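Xcc_ctr_pt (Xanthomonas campestris pv. campestris, PDB 6NJW) is the C-terminal, Toprim-containing part of a Class 2 OLD family nuclease, which probably cleaves nucleic acid by a two-metal mechanism. Local coordinates at residues V23-G28 / H77-D82; N99-I104 / E123-F128; F128-T133 / P207-S212. All coordinates share one frame; numbering follows the deposited sequence.

Interaction 1: V23-G28 / H77-D82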
ATOM      1  N   VAL A  23     -11.385  -0.642  -7.111  1.00 30.91           N
ATOM      2  CA  VAL A  23     -10.538  -1.621  -6.430  1.00 30.63           C
ATOM      3  C   VAL A  23      -9.160  -1.021  -6.180  1.00 33.33           C
ATOM      4  O   VAL A  23      -8.557  -0.456  -7.089  1.00 34.59           O
ATOM      5  CB  VAL A  23     -10.378  -2.929  -7.225  1.00 30.70           C
ATOM      6  CG1 VAL A  23      -9.526  -3.905  -6.405  1.00 30.57           C
ATOM      7  CG2 VAL A  23     -11.732  -3.551  -7.498  1.00 34.53           C
ATOM      8  N   ILE A  24      -8.666  -1.160  -4.955  1.00 32.85           N
ATOM      9  CA  ILE A  24      -7.298  -0.813  -4.592  1.00 32.75           C
ATOM     10  C   ILE A  24      -6.501  -2.106  -4.464  1.00 27.69           C
ATOM     11  O   ILE A  24      -6.760  -2.908  -3.561  1.00 33.50           O
ATOM     12  CB  ILE A  24      -7.253  -0.032  -3.270  1.00 30.83           C
ATOM     13  CG1 ILE A  24      -7.958   1.326  -3.415  1.00 31.85           C
ATOM     14  CG2 ILE A  24      -5.803   0.117  -2.804  1.00 30.74           C
ATOM     15  CD1 ILE A  24      -8.381   1.916  -2.035  1.00 32.61           C
ATOM     16  N   LEU A  25      -5.505  -2.288  -5.328  1.00 31.70           N
ATOM     17  CA  LEU A  25      -4.694  -3.505  -5.345  1.00 35.43           C
ATOM     18  C   LEU A  25      -3.420  -3.268  -4.552  1.00 31.81           C
ATOM     19  O   LEU A  25      -2.691  -2.303  -4.829  1.00 31.80           O
ATOM     20  CB  LEU A  25      -4.345  -3.903  -6.786  1.00 30.65           C
ATOM     21  CG  LEU A  25      -5.531  -4.255  -7.676  1.00 32.83           C
ATOM     22  CD1 LEU A  25      -5.034  -4.409  -9.129  1.00 34.08           C
ATOM     23  CD2 LEU A  25      -6.171  -5.537  -7.152  1.00 37.66           C
ATOM     24  N   VAL A  26      -3.155  -4.145  -3.578  1.00 32.94           N
ATOM     25  CA  VAL A  26      -2.014  -4.037  -2.680  1.00 35.77           C
ATOM     26  C   VAL A  26      -1.306  -5.391  -2.619  1.00 35.36           C
ATOM     27  O   VAL A  26      -1.856  -6.418  -3.009  1.00 35.40           O
ATOM     28  CB  VAL A  26      -2.446  -3.575  -1.269  1.00 33.82           C
ATOM     29  CG1 VAL A  26      -3.221  -2.223  -1.374  1.00 35.50           C
ATOM     30  CG2 VAL A  26      -3.291  -4.623  -0.602  1.00 35.06           C
ATOM     31  N   GLU A  27      -0.068  -5.384  -2.115  1.00 36.52           N
ATOM     32  CA  GLU A  27       0.741  -6.600  -2.151  1.00 39.36           C
ATOM     33  C   GLU A  27       0.366  -7.595  -1.057  1.00 43.36           C
ATOM     34  O   GLU A  27       0.379  -8.806  -1.291  1.00 40.95           O
ATOM     35  CB  GLU A  27       2.224  -6.251  -2.030  1.00 38.26           C
ATOM     36  CG  GLU A  27       2.806  -5.549  -3.253  1.00 39.64           C
ATOM     37  CD  GLU A  27       4.301  -5.283  -3.074  1.00 47.57           C
ATOM     38  OE1 GLU A  27       4.889  -5.861  -2.135  1.00 48.56           O
ATOM     39  OE2 GLU A  27       4.881  -4.506  -3.860  1.00 46.44           O
ATOM     40  N   GLY A  28       0.060  -7.124   0.146  1.00 43.13           N
ATOM     41  CA  GLY A  28      -0.131  -8.056   1.238  1.00 42.14           C
ATOM     42  C   GLY A  28      -1.040  -7.575   2.347  1.00 49.99           C
ATOM     43  O   GLY A  28      -1.780  -6.589   2.197  1.00 39.40           O
ATOM     44  N   HIS A  77      -9.290   1.147 -10.935  1.00 31.53           N
ATOM     45  CA  HIS A  77      -8.465   0.517  -9.924  1.00 32.96           C
ATOM     46  C   HIS A  77      -7.135   1.251  -9.835  1.00 32.27           C
ATOM     47  O   HIS A  77      -6.753   1.997 -10.733  1.00 36.89           O
ATOM     48  CB  HIS A  77      -8.227  -0.965 -10.235  1.00 35.38           C
ATOM     49  CG  HIS A  77      -7.528  -1.173 -11.537  1.00 33.77           C
ATOM     50  ND1 HIS A  77      -8.190  -1.121 -12.744  1.00 34.61           N
ATOM     51  CD2 HIS A  77      -6.219  -1.364 -11.829  1.00 36.19           C
ATOM     52  CE1 HIS A  77      -7.318  -1.290 -13.727  1.00 35.87           C
ATOM     53  NE2 HIS A  77      -6.116  -1.438 -13.198  1.00 38.03           N
ATOM     54  N   VAL A  78      -6.436   1.029  -8.724  1.00 31.19           N
ATOM     55  CA  VAL A  78      -5.114   1.593  -8.502  1.00 33.85           C
ATOM     56  C   VAL A  78      -4.205   0.472  -8.006  1.00 32.99           C
ATOM     57  O   VAL A  78      -4.667  -0.587  -7.604  1.00 34.28           O
ATOM     58  CB  VAL A  78      -5.151   2.763  -7.496  1.00 31.49           C
ATOM     59  CG1 VAL A  78      -5.939   3.930  -8.083  1.00 33.00           C
ATOM     60  CG2 VAL A  78      -5.772   2.309  -6.162  1.00 32.09           C
ATOM     61  N   ILE A  79      -2.897   0.719  -8.024  1.00 30.92           N
ATOM     62  CA  ILE A  79      -1.918  -0.240  -7.516  1.00 33.69           C
ATOM     63  C   ILE A  79      -0.988   0.463  -6.538  1.00 33.10           C
ATOM     64  O   ILE A  79      -0.556   1.590  -6.787  1.00 34.11           O
ATOM     65  CB  ILE A  79      -1.094  -0.870  -8.666  1.00 34.58           C
ATOM     66  CG1 ILE A  79      -1.921  -1.922  -9.406  1.00 35.95           C
ATOM     67  CG2 ILE A  79       0.215  -1.478  -8.144  1.00 33.85           C
ATOM     68  CD1 ILE A  79      -1.292  -2.357 -10.747  1.00 34.68           C
ATOM     69  N   LEU A  80      -0.660  -0.219  -5.444  1.00 35.62           N
ATOM     70  CA  LEU A  80       0.362   0.200  -4.491  1.00 35.01           C
ATOM     71  C   LEU A  80       1.400  -0.907  -4.432  1.00 36.56           C
ATOM     72  O   LEU A  80       1.072  -2.046  -4.080  1.00 35.31           O
ATOM     73  CB  LEU A  80      -0.241   0.429  -3.097  1.00 32.63           C
ATOM     74  CG  LEU A  80      -1.237   1.587  -3.054  1.00 35.21           C
ATOM     75  CD1 LEU A  80      -2.098   1.569  -1.799  1.00 37.28           C
ATOM     76  CD2 LEU A  80      -0.411   2.847  -3.108  1.00 41.16           C
ATOM     77  N   THR A  81       2.646  -0.582  -4.762  1.00 35.01           N
ATOM     78  CA  THR A  81       3.674  -1.617  -4.776  1.00 43.28           C
ATOM     79  C   THR A  81       5.009  -0.999  -4.383  1.00 45.62           C
ATOM     80  O   THR A  81       5.169   0.225  -4.386  1.00 40.32           O
ATOM     81  CB  THR A  81       3.749  -2.304  -6.149  1.00 41.83           C
ATOM     82  OG1 THR A  81       4.523  -3.514  -6.053  1.00 41.06           O
ATOM     83  CG2 THR A  81       4.347  -1.377  -7.182  1.00 42.42           C
ATOM     84  N   ASP A  82       5.962  -1.865  -4.023  1.00 45.49           N
ATOM     85  CA  ASP A  82       7.259  -1.452  -3.486  1.00 47.19           C
ATOM     86  C   ASP A  82       8.335  -1.484  -4.563  1.00 50.49           C
ATOM     87  O   ASP A  82       8.380  -2.407  -5.383  1.00 47.12           O
ATOM     88  CB  ASP A  82       7.675  -2.361  -2.329  1.00 51.70           C
ATOM     89  CG  ASP A  82       6.818  -2.153  -1.095  1.00 53.11           C
ATOM     90  OD1 ASP A  82       6.073  -1.156  -1.059  1.00 54.75           O
ATOM     91  OD2 ASP A  82       6.883  -2.981  -0.166  1.00 60.50           O
TER
HETATM   92  O   HOH W   1       1.148  -2.860  -1.536  1.00 38.66           O
HETATM   93  O   HOH W   2       7.090  -5.521  -0.712  1.00 61.28           O

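Interaction 2: N99-I104 / E123-F128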
ATOM      1  N   ASN A  99       4.573  -5.338 -17.102  1.00 41.14           N
ATOM      2  CA  ASN A  99       3.593  -6.412 -17.236  1.00 41.25           C
ATOM      3  C   ASN A  99       2.165  -5.889 -17.133  1.00 44.01           C
ATOM      4  O   ASN A  99       1.280  -6.344 -17.871  1.00 42.17           O
ATOM      5  CB  ASN A  99       3.862  -7.493 -16.191  1.00 45.21           C
ATOM      6  CG  ASN A  99       5.006  -8.414 -16.602  1.00 49.80           C
ATOM      7  OD1 ASN A  99       5.322  -8.518 -17.780  1.00 49.45           O
ATOM      8  ND2 ASN A  99       5.640  -9.056 -15.630  1.00 49.24           N
ATOM      9  N   VAL A 100       1.914  -4.908 -16.254  1.00 43.40           N
ATOM     10  CA  VAL A 100       0.560  -4.345 -16.228  1.00 38.09           C
ATOM     11  C   VAL A 100       0.365  -3.261 -17.286  1.00 39.65           C
ATOM     12  O   VAL A 100      -0.750  -3.093 -17.796  1.00 41.62           O
ATOM     13  CB  VAL A 100       0.177  -3.833 -14.824  1.00 35.03           C
ATOM     14  CG1 VAL A 100       0.093  -4.996 -13.850  1.00 36.12           C
ATOM     15  CG2 VAL A 100       1.156  -2.788 -14.316  1.00 40.07           C
ATOM     16  N   LEU A 101       1.411  -2.511 -17.653  1.00 35.16           N
ATOM     17  CA  LEU A 101       1.211  -1.499 -18.684  1.00 39.57           C
ATOM     18  C   LEU A 101       0.922  -2.133 -20.040  1.00 43.19           C
ATOM     19  O   LEU A 101       0.170  -1.563 -20.841  1.00 44.46           O
ATOM     20  CB  LEU A 101       2.421  -0.571 -18.768  1.00 43.99           C
ATOM     21  CG  LEU A 101       2.588   0.452 -17.633  1.00 38.80           C
ATOM     22  CD1 LEU A 101       3.993   1.042 -17.651  1.00 43.65           C
ATOM     23  CD2 LEU A 101       1.553   1.554 -17.714  1.00 38.77           C
ATOM     24  N   ASP A 102       1.486  -3.317 -20.304  1.00 45.58           N
ATOM     25  CA  ASP A 102       1.141  -4.052 -21.521  1.00 47.61           C
ATOM     26  C   ASP A 102      -0.345  -4.384 -21.581  1.00 44.65           C
ATOM     27  O   ASP A 102      -0.914  -4.475 -22.673  1.00 45.59           O
ATOM     28  CB  ASP A 102       1.953  -5.340 -21.614  1.00 46.46           C
ATOM     29  CG  ASP A 102       3.403  -5.098 -21.971  1.00 49.04           C
ATOM     30  OD1 ASP A 102       3.740  -3.989 -22.436  1.00 52.09           O
ATOM     31  OD2 ASP A 102       4.207  -6.028 -21.771  1.00 53.91           O
ATOM     32  N   VAL A 103      -0.987  -4.570 -20.427  1.00 44.08           N
ATOM     33  CA  VAL A 103      -2.428  -4.809 -20.385  1.00 41.33           C
ATOM     34  C   VAL A 103      -3.202  -3.497 -20.490  1.00 49.66           C
ATOM     35  O   VAL A 103      -4.081  -3.336 -21.345  1.00 44.90           O
ATOM     36  CB  VAL A 103      -2.797  -5.576 -19.098  1.00 38.39           C
ATOM     37  CG1 VAL A 103      -4.305  -5.763 -18.988  1.00 43.08           C
ATOM     38  CG2 VAL A 103      -2.061  -6.918 -19.029  1.00 44.80           C
ATOM     39  N   ILE A 104      -2.909  -2.538 -19.608  1.00 45.61           N
ATOM     40  CA  ILE A 104      -3.739  -1.339 -19.554  1.00 46.43           C
ATOM     41  C   ILE A 104      -3.446  -0.384 -20.708  1.00 46.58           C
ATOM     42  O   ILE A 104      -4.277   0.478 -21.017  1.00 49.55           O
ATOM     43  CB  ILE A 104      -3.570  -0.623 -18.203  1.00 48.96           C
ATOM     44  CG1 ILE A 104      -4.739   0.327 -17.943  1.00 49.41           C
ATOM     45  CG2 ILE A 104      -2.259   0.161 -18.172  1.00 47.16           C
ATOM     46  CD1 ILE A 104      -5.986  -0.364 -17.418  1.00 53.47           C
ATOM     47  N   GLU A 123       2.133   6.069 -13.159  1.00 41.13           N
ATOM     48  CA  GLU A 123       1.314   6.939 -12.313  1.00 35.26           C
ATOM     49  C   GLU A 123       0.092   7.459 -13.046  1.00 35.80           C
ATOM     50  O   GLU A 123      -0.929   7.749 -12.411  1.00 39.34           O
ATOM     51  CB  GLU A 123       2.140   8.120 -11.777  1.00 37.71           C
ATOM     52  CG  GLU A 123       3.181   7.667 -10.765  1.00 39.95           C
ATOM     53  CD  GLU A 123       3.778   8.805  -9.935  1.00 44.15           C
ATOM     54  OE1 GLU A 123       3.468   9.980 -10.190  1.00 43.55           O
ATOM     55  OE2 GLU A 123       4.566   8.513  -9.018  1.00 44.75           O
ATOM     56  N   GLN A 124       0.178   7.609 -14.370  1.00 33.02           N
ATOM     57  CA  GLN A 124      -0.975   8.080 -15.133  1.00 38.61           C
ATOM     58  C   GLN A 124      -2.160   7.130 -15.011  1.00 37.35           C
ATOM     59  O   GLN A 124      -3.321   7.559 -15.079  1.00 35.70           O
ATOM     60  CB  GLN A 124      -0.589   8.247 -16.601  1.00 39.11           C
ATOM     61  CG  GLN A 124       0.351   9.398 -16.882  1.00 43.08           C
ATOM     62  CD  GLN A 124       0.469   9.636 -18.368  1.00 44.60           C
ATOM     63  OE1 GLN A 124      -0.439  10.185 -18.995  1.00 49.31           O
ATOM     64  NE2 GLN A 124       1.559   9.175 -18.946  1.00 40.88           N
ATOM     65  N   TYR A 125      -1.897   5.846 -14.801  1.00 37.02           N
ATOM     66  CA  TYR A 125      -2.954   4.854 -14.694  1.00 35.59           C
ATOM     67  C   TYR A 125      -3.286   4.530 -13.250  1.00 36.32           C
ATOM     68  O   TYR A 125      -3.992   3.549 -12.992  1.00 38.26           O
ATOM     69  CB  TYR A 125      -2.552   3.583 -15.461  1.00 39.21           C
ATOM     70  CG  TYR A 125      -2.400   3.875 -16.935  1.00 40.23           C
ATOM     71  CD1 TYR A 125      -3.510   4.014 -17.753  1.00 46.23           C
ATOM     72  CD2 TYR A 125      -1.140   4.076 -17.498  1.00 46.34           C
ATOM     73  CE1 TYR A 125      -3.371   4.305 -19.101  1.00 45.44           C
ATOM     74  CE2 TYR A 125      -0.995   4.372 -18.839  1.00 45.02           C
ATOM     75  CZ  TYR A 125      -2.111   4.481 -19.636  1.00 47.13           C
ATOM     76  OH  TYR A 125      -1.952   4.785 -20.975  1.00 52.67           O
ATOM     77  N   GLY A 126      -2.790   5.328 -12.304  1.00 34.00           N
ATOM     78  CA  GLY A 126      -3.058   5.063 -10.898  1.00 34.16           C
ATOM     79  C   GLY A 126      -2.210   3.992 -10.258  1.00 34.83           C
ATOM     80  O   GLY A 126      -2.616   3.417  -9.246  1.00 33.62           O
ATOM     81  N   TYR A 127      -1.026   3.717 -10.791  1.00 34.82           N
ATOM     82  CA  TYR A 127      -0.139   2.699 -10.242  1.00 32.91           C
ATOM     83  C   TYR A 127       1.043   3.406  -9.594  1.00 36.83           C
ATOM     84  O   TYR A 127       1.789   4.107 -10.282  1.00 38.22           O
ATOM     85  CB  TYR A 127       0.341   1.745 -11.341  1.00 33.37           C
ATOM     86  CG  TYR A 127      -0.764   1.068 -12.166  1.00 38.42           C
ATOM     87  CD1 TYR A 127      -2.061   0.928 -11.669  1.00 34.78           C
ATOM     88  CD2 TYR A 127      -0.495   0.579 -13.453  1.00 33.92           C
ATOM     89  CE1 TYR A 127      -3.063   0.300 -12.428  1.00 35.69           C
ATOM     90  CE2 TYR A 127      -1.485  -0.034 -14.224  1.00 36.85           C
ATOM     91  CZ  TYR A 127      -2.759  -0.183 -13.708  1.00 41.68           C
ATOM     92  OH  TYR A 127      -3.729  -0.806 -14.472  1.00 39.89           O
ATOM     93  N   PHE A 128       1.222   3.218  -8.282  1.00 33.10           N
ATOM     94  CA  PHE A 128       2.133   4.066  -7.521  1.00 38.56           C
ATOM     95  C   PHE A 128       3.136   3.209  -6.773  1.00 37.44           C
ATOM     96  O   PHE A 128       2.785   2.149  -6.235  1.00 37.75           O
ATOM     97  CB  PHE A 128       1.365   4.979  -6.529  1.00 33.44           C
ATOM     98  CG  PHE A 128       0.519   6.012  -7.211  1.00 36.39           C
ATOM     99  CD1 PHE A 128       1.086   7.174  -7.711  1.00 36.58           C
ATOM    100  CD2 PHE A 128      -0.834   5.801  -7.389  1.00 35.82           C
ATOM    101  CE1 PHE A 128       0.305   8.122  -8.373  1.00 36.40           C
ATOM    102  CE2 PHE A 128      -1.623   6.731  -8.050  1.00 34.80           C
ATOM    103  CZ  PHE A 128      -1.060   7.893  -8.547  1.00 35.38           C
TER

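Interaction 3: F128-T133 / P207-S212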
ATOM      1  N   PHE A 128       1.222   3.218  -8.282  1.00 33.10           N
ATOM      2  CA  PHE A 128       2.133   4.066  -7.521  1.00 38.56           C
ATOM      3  C   PHE A 128       3.136   3.209  -6.773  1.00 37.44           C
ATOM      4  O   PHE A 128       2.785   2.149  -6.235  1.00 37.75           O
ATOM      5  CB  PHE A 128       1.365   4.979  -6.529  1.00 33.44           C
ATOM      6  CG  PHE A 128       0.519   6.012  -7.211  1.00 36.39           C
ATOM      7  CD1 PHE A 128       1.086   7.174  -7.711  1.00 36.58           C
ATOM      8  CD2 PHE A 128      -0.834   5.801  -7.389  1.00 35.82           C
ATOM      9  CE1 PHE A 128       0.305   8.122  -8.373  1.00 36.40           C
ATOM     10  CE2 PHE A 128      -1.623   6.731  -8.050  1.00 34.80           C
ATOM     11  CZ  PHE A 128      -1.060   7.893  -8.547  1.00 35.38           C
ATOM     12  N   VAL A 129       4.388   3.661  -6.741  1.00 37.81           N
ATOM     13  CA  VAL A 129       5.461   2.885  -6.130  1.00 37.20           C
ATOM     14  C   VAL A 129       6.002   3.639  -4.919  1.00 42.15           C
ATOM     15  O   VAL A 129       6.133   4.868  -4.931  1.00 42.35           O
ATOM     16  CB  VAL A 129       6.592   2.546  -7.131  1.00 43.69           C
ATOM     17  CG1 VAL A 129       6.024   1.961  -8.416  1.00 42.08           C
ATOM     18  CG2 VAL A 129       7.414   3.753  -7.456  1.00 56.24           C
ATOM     19  N   ASN A 130       6.277   2.895  -3.858  1.00 40.54           N
ATOM     20  CA  ASN A 130       6.942   3.422  -2.681  1.00 45.46           C
ATOM     21  C   ASN A 130       8.428   3.090  -2.762  1.00 52.24           C
ATOM     22  O   ASN A 130       8.805   1.950  -3.066  1.00 49.72           O
ATOM     23  CB  ASN A 130       6.335   2.814  -1.420  1.00 42.79           C
ATOM     24  CG  ASN A 130       7.004   3.293  -0.155  1.00 51.86           C
ATOM     25  OD1 ASN A 130       7.422   4.443  -0.057  1.00 63.50           O
ATOM     26  ND2 ASN A 130       7.111   2.402   0.829  1.00 62.67           N
ATOM     27  N   GLU A 131       9.264   4.074  -2.451  1.00 48.35           N
ATOM     28  CA  GLU A 131      10.706   3.863  -2.500  1.00 61.37           C
ATOM     29  C   GLU A 131      11.232   3.141  -1.266  1.00 59.85           C
ATOM     30  O   GLU A 131      12.381   2.692  -1.274  1.00 68.04           O
ATOM     31  CB  GLU A 131      11.435   5.197  -2.691  1.00 62.83           C
ATOM     32  CG  GLU A 131      10.863   6.054  -3.817  1.00 70.34           C
ATOM     33  CD  GLU A 131      11.230   5.529  -5.200  1.00 76.29           C
ATOM     34  OE1 GLU A 131      12.403   5.139  -5.386  1.00 78.25           O
ATOM     35  OE2 GLU A 131      10.347   5.489  -6.099  1.00 70.86           O
ATOM     36  N   ASN A 132      10.427   3.002  -0.221  1.00 60.59           N
ATOM     37  CA  ASN A 132      10.756   2.213   0.957  1.00 65.11           C
ATOM     38  C   ASN A 132       9.854   0.981   0.983  1.00 63.99           C
ATOM     39  O   ASN A 132       9.162   0.671   0.005  1.00 66.56           O
ATOM     40  CB  ASN A 132      10.602   3.075   2.219  1.00 65.02           C
ATOM     41  CG  ASN A 132      11.433   2.560   3.397  1.00 72.50           C
ATOM     42  OD1 ASN A 132      11.894   1.413   3.395  1.00 73.98           O
ATOM     43  ND2 ASN A 132      11.625   3.408   4.410  1.00 70.67           N
ATOM     44  N   THR A 133       9.863   0.274   2.104  1.00 59.05           N
ATOM     45  CA  THR A 133       8.809  -0.670   2.438  1.00 56.64           C
ATOM     46  C   THR A 133       7.989  -0.076   3.579  1.00 49.58           C
ATOM     47  O   THR A 133       8.463   0.785   4.318  1.00 50.93           O
ATOM     48  CB  THR A 133       9.379  -2.040   2.830  1.00 61.63           C
ATOM     49  OG1 THR A 133      10.407  -1.863   3.810  1.00 63.23           O
ATOM     50  CG2 THR A 133       9.962  -2.744   1.603  1.00 57.32           C
ATOM     51  N   PRO A 207       1.974   7.934   4.152  1.00 41.24           N
ATOM     52  CA  PRO A 207       2.960   7.889   3.069  1.00 39.91           C
ATOM     53  C   PRO A 207       2.371   8.465   1.796  1.00 39.06           C
ATOM     54  O   PRO A 207       1.182   8.299   1.507  1.00 36.65           O
ATOM     55  CB  PRO A 207       3.267   6.393   2.918  1.00 43.43           C
ATOM     56  CG  PRO A 207       2.846   5.774   4.221  1.00 46.23           C
ATOM     57  CD  PRO A 207       1.694   6.605   4.714  1.00 37.13           C
ATOM     58  N   ALA A 208       3.230   9.136   1.026  1.00 40.20           N
ATOM     59  CA  ALA A 208       2.778   9.844  -0.167  1.00 42.29           C
ATOM     60  C   ALA A 208       2.182   8.896  -1.211  1.00 41.42           C
ATOM     61  O   ALA A 208       1.199   9.240  -1.882  1.00 38.24           O
ATOM     62  CB  ALA A 208       3.936  10.640  -0.765  1.00 43.19           C
ATOM     63  N   TYR A 209       2.756   7.706  -1.379  1.00 39.09           N
ATOM     64  CA  TYR A 209       2.218   6.827  -2.414  1.00 37.76           C
ATOM     65  C   TYR A 209       0.812   6.344  -2.061  1.00 37.81           C
ATOM     66  O   TYR A 209      -0.018   6.149  -2.957  1.00 36.26           O
ATOM     67  CB  TYR A 209       3.179   5.663  -2.692  1.00 35.25           C
ATOM     68  CG  TYR A 209       3.168   4.496  -1.724  1.00 38.40           C
ATOM     69  CD1 TYR A 209       3.492   4.662  -0.378  1.00 41.59           C
ATOM     70  CD2 TYR A 209       2.876   3.218  -2.165  1.00 41.94           C
ATOM     71  CE1 TYR A 209       3.498   3.577   0.507  1.00 43.59           C
ATOM     72  CE2 TYR A 209       2.870   2.126  -1.283  1.00 44.76           C
ATOM     73  CZ  TYR A 209       3.187   2.315   0.043  1.00 44.76           C
ATOM     74  OH  TYR A 209       3.184   1.234   0.911  1.00 45.75           O
ATOM     75  N   ILE A 210       0.509   6.207  -0.769  1.00 35.05           N
ATOM     76  CA  ILE A 210      -0.831   5.800  -0.354  1.00 37.11           C
ATOM     77  C   ILE A 210      -1.827   6.939  -0.555  1.00 37.58           C
ATOM     78  O   ILE A 210      -2.940   6.728  -1.054  1.00 36.40           O
ATOM     79  CB  ILE A 210      -0.800   5.312   1.110  1.00 32.25           C
ATOM     80  CG1 ILE A 210      -0.047   3.970   1.212  1.00 36.73           C
ATOM     81  CG2 ILE A 210      -2.207   5.181   1.689  1.00 31.53           C
ATOM     82  CD1 ILE A 210       0.000   3.407   2.627  1.00 38.18           C
ATOM     83  N   ARG A 211      -1.459   8.160  -0.164  1.00 34.77           N
ATOM     84  CA  ARG A 211      -2.336   9.299  -0.435  1.00 35.73           C
ATOM     85  C   ARG A 211      -2.609   9.449  -1.932  1.00 37.26           C
ATOM     86  O   ARG A 211      -3.747   9.708  -2.348  1.00 34.17           O
ATOM     87  CB  ARG A 211      -1.724  10.588   0.121  1.00 39.78           C
ATOM     88  CG  ARG A 211      -2.602  11.829  -0.145  1.00 36.65           C
ATOM     89  CD  ARG A 211      -1.931  13.132   0.316  1.00 38.96           C
ATOM     90  NE  ARG A 211      -1.495  13.052   1.700  1.00 47.28           N
ATOM     91  CZ  ARG A 211      -2.243  13.440   2.725  1.00 51.78           C
ATOM     92  NH1 ARG A 211      -3.443  13.937   2.492  1.00 47.07           N
ATOM     93  NH2 ARG A 211      -1.791  13.345   3.971  1.00 52.84           N
ATOM     94  N   SER A 212      -1.579   9.279  -2.754  1.00 34.88           N
ATOM     95  CA  SER A 212      -1.739   9.382  -4.197  1.00 32.28           C
ATOM     96  C   SER A 212      -2.726   8.353  -4.725  1.00 33.18           C
ATOM     97  O   SER A 212      -3.591   8.679  -5.548  1.00 35.77           O
ATOM     98  CB  SER A 212      -0.383   9.206  -4.881  1.00 38.94           C
ATOM     99  OG  SER A 212       0.400  10.384  -4.764  1.00 40.34           O
TER

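Interaction 1: V23-G28 / H77-D82
Glu27 reaches past the end of its strand to Thr81 and Asp82. Its chain is extended beyond CG, and Glu27 OE2 accepts the backbone N of Asp82 at 2.9 Å, the N-H lying above the carboxylate plane. Thr81 OG1 is modelled 2.4 Å from Glu27 OE2, too short to be taken at face value. A water bridges the other oxygen, OE1, to the carboxylate of Asp82; Glu27 OE1 and Asp82 OD2 stand 4.0 Å apart. Arg96 hydrogen-bonds to O of Asp82.

Behind the acids, strands 23-26 and 77-82 run parallel. Leu25 N donates to Val78 O at 3.0 Å, and Leu25 O receives Leu80 N. Where the strands part, a second water links Glu27 N to Leu80 O. Branched, apolar side chains suit the buried positions of Ile24, Val78, Leu25 and Ile79: Ile24 CG1 lies against Val78 CG2 at 3.6 Å on the face that helix 208-226 covers, while Leu25 CD1 meets Ile79 CG1 on the face beneath helix 62-68.

Asp82 also belongs to the magnesium site of this structure. A glutamate after one central parallel strand, facing an aspartate that ends the next and is followed by Asp84, is the acidic signature of the Toprim fold.

Interaction 2: N99-I104 / E123-F128
Ile104 lays its CG2 methyl over one face of the Tyr125 ring, a CH-pi contact with 4.0 Å between methyl and ring centroid and only 14° off the ring normal. The two side chains slide past each other in opposite directions. With CG1 anti to the backbone N (chi1 -161°), CG2 sits between N and the carbonyl carbon, and the branched residue can use both arms: CG1 also approaches CD1 of Tyr125.

The remaining apolar contacts are also made by methyl groups. Val100 and Ile104, one helical turn apart, share the Tyr127 ring: Val100 CG2 meets CE2 of Tyr127 at 3.8 Å, and Ile104 CG2 reaches the same ring carbon. Leu101, next to Val100, touches CD2 of Tyr125 with its own CD2 at 3.7 Å. Ile104 and Tyr127 meet tip to tip, CD1 of the isoleucine 3.7 Å from the phenol OH. Tyrosine suits both places because its ring packs against the aliphatic side chains while its hydroxyl bonds beyond them.

No hydrogen bond joins the two segments, and polar groups find partners outside: Tyr127 OH bonds His77 NE2 in the neighbouring strand, and Tyr125 OH bonds Glu105. The backbone bonds are local. Gly126 N donates to Glu123 O at 3.1 Å and Tyr127 N to Ala122 O, with Gly126 at positive phi (80°), a conformation that glycine adopts readily.

This pair of bonds is a Schellman motif, which ends helix 115-123 and turns the chain into strand 127-130; helix 93-104 packs on that junction at the edge of the alpha/beta Toprim fold.

Interaction 3: F128-T133 / P207-S212
Strand 128-130 and helix 208-212 run nearly antiparallel, their segment axes at 163° and 7.8 Å apart at closest approach. The nearest CA pair is Phe128 and Tyr209, at 5.8 Å. Since strand side chains alternate, Phe128 and Asn130 both direct their CB toward the helix while Val129 directs its own away. No hydrogen bond crosses between the segments; the contact rests on packing over two aromatic faces.

The first face belongs to Tyr209. CB of Asn130 stands over the centre of its ring, 3.3 Å from the centroid and almost on the normal, a close CH-pi contact. CG of Asn130, anti to the backbone N (chi1 179°), lies over the CE1 side of the ring, and the amide is stacked there, its plane only 12° from that of the phenol. CG1 of Ile210 lies against the opposite face, offset toward the rim, so the ring is held between a residue of the strand and one of its own helix. A flat, short asparagine suits this place: its amide stacks on the ring, and its OD1 also accepts a weak bond from Asn132 N as the chain turns. Tyr209 is, with Asp82, one of the two residues of the magnesium site, its side chain about 3 Å from the ion.

In the second face contact the roles are reversed, the strand giving the ring and the helix the CH donor. CB of Ser212 sits over the centre of the Phe128 ring, 3.8 Å from the centroid, and its small size allows the close fit.

Around these rings, Tyr209 touches Leu80 of strand 77-82 and Leu134 of helix 134-154, while Asn130 touches Asp82. Strand 127-130, at one margin of the parallel sheet, is thereby joined to helix 208-226, with helix 29-41 packing against Ile210.

Overall arrangement
Interaction 1 lies in the buried centre of the parallel sheet and is the one of the three held by hydrogen bonds between its segments, including those of metal-site acids. Interactions 2 and 3 pack side chains over aromatic rings; their segments overlap at Phe128, which takes part only in interaction 3. Interaction 2, buried but about 15 Å from the chain's centre, meets the end of helix 93-104 at the start of strand 127-130; interaction 3, partly buried, meets the start of helix 208-226 farther along it. Strand 77-82 ties them together through probable backbone bonds and His77. Interactions 1 and 3 converge on the magnesium ion; interaction 2 is structural packing away from it.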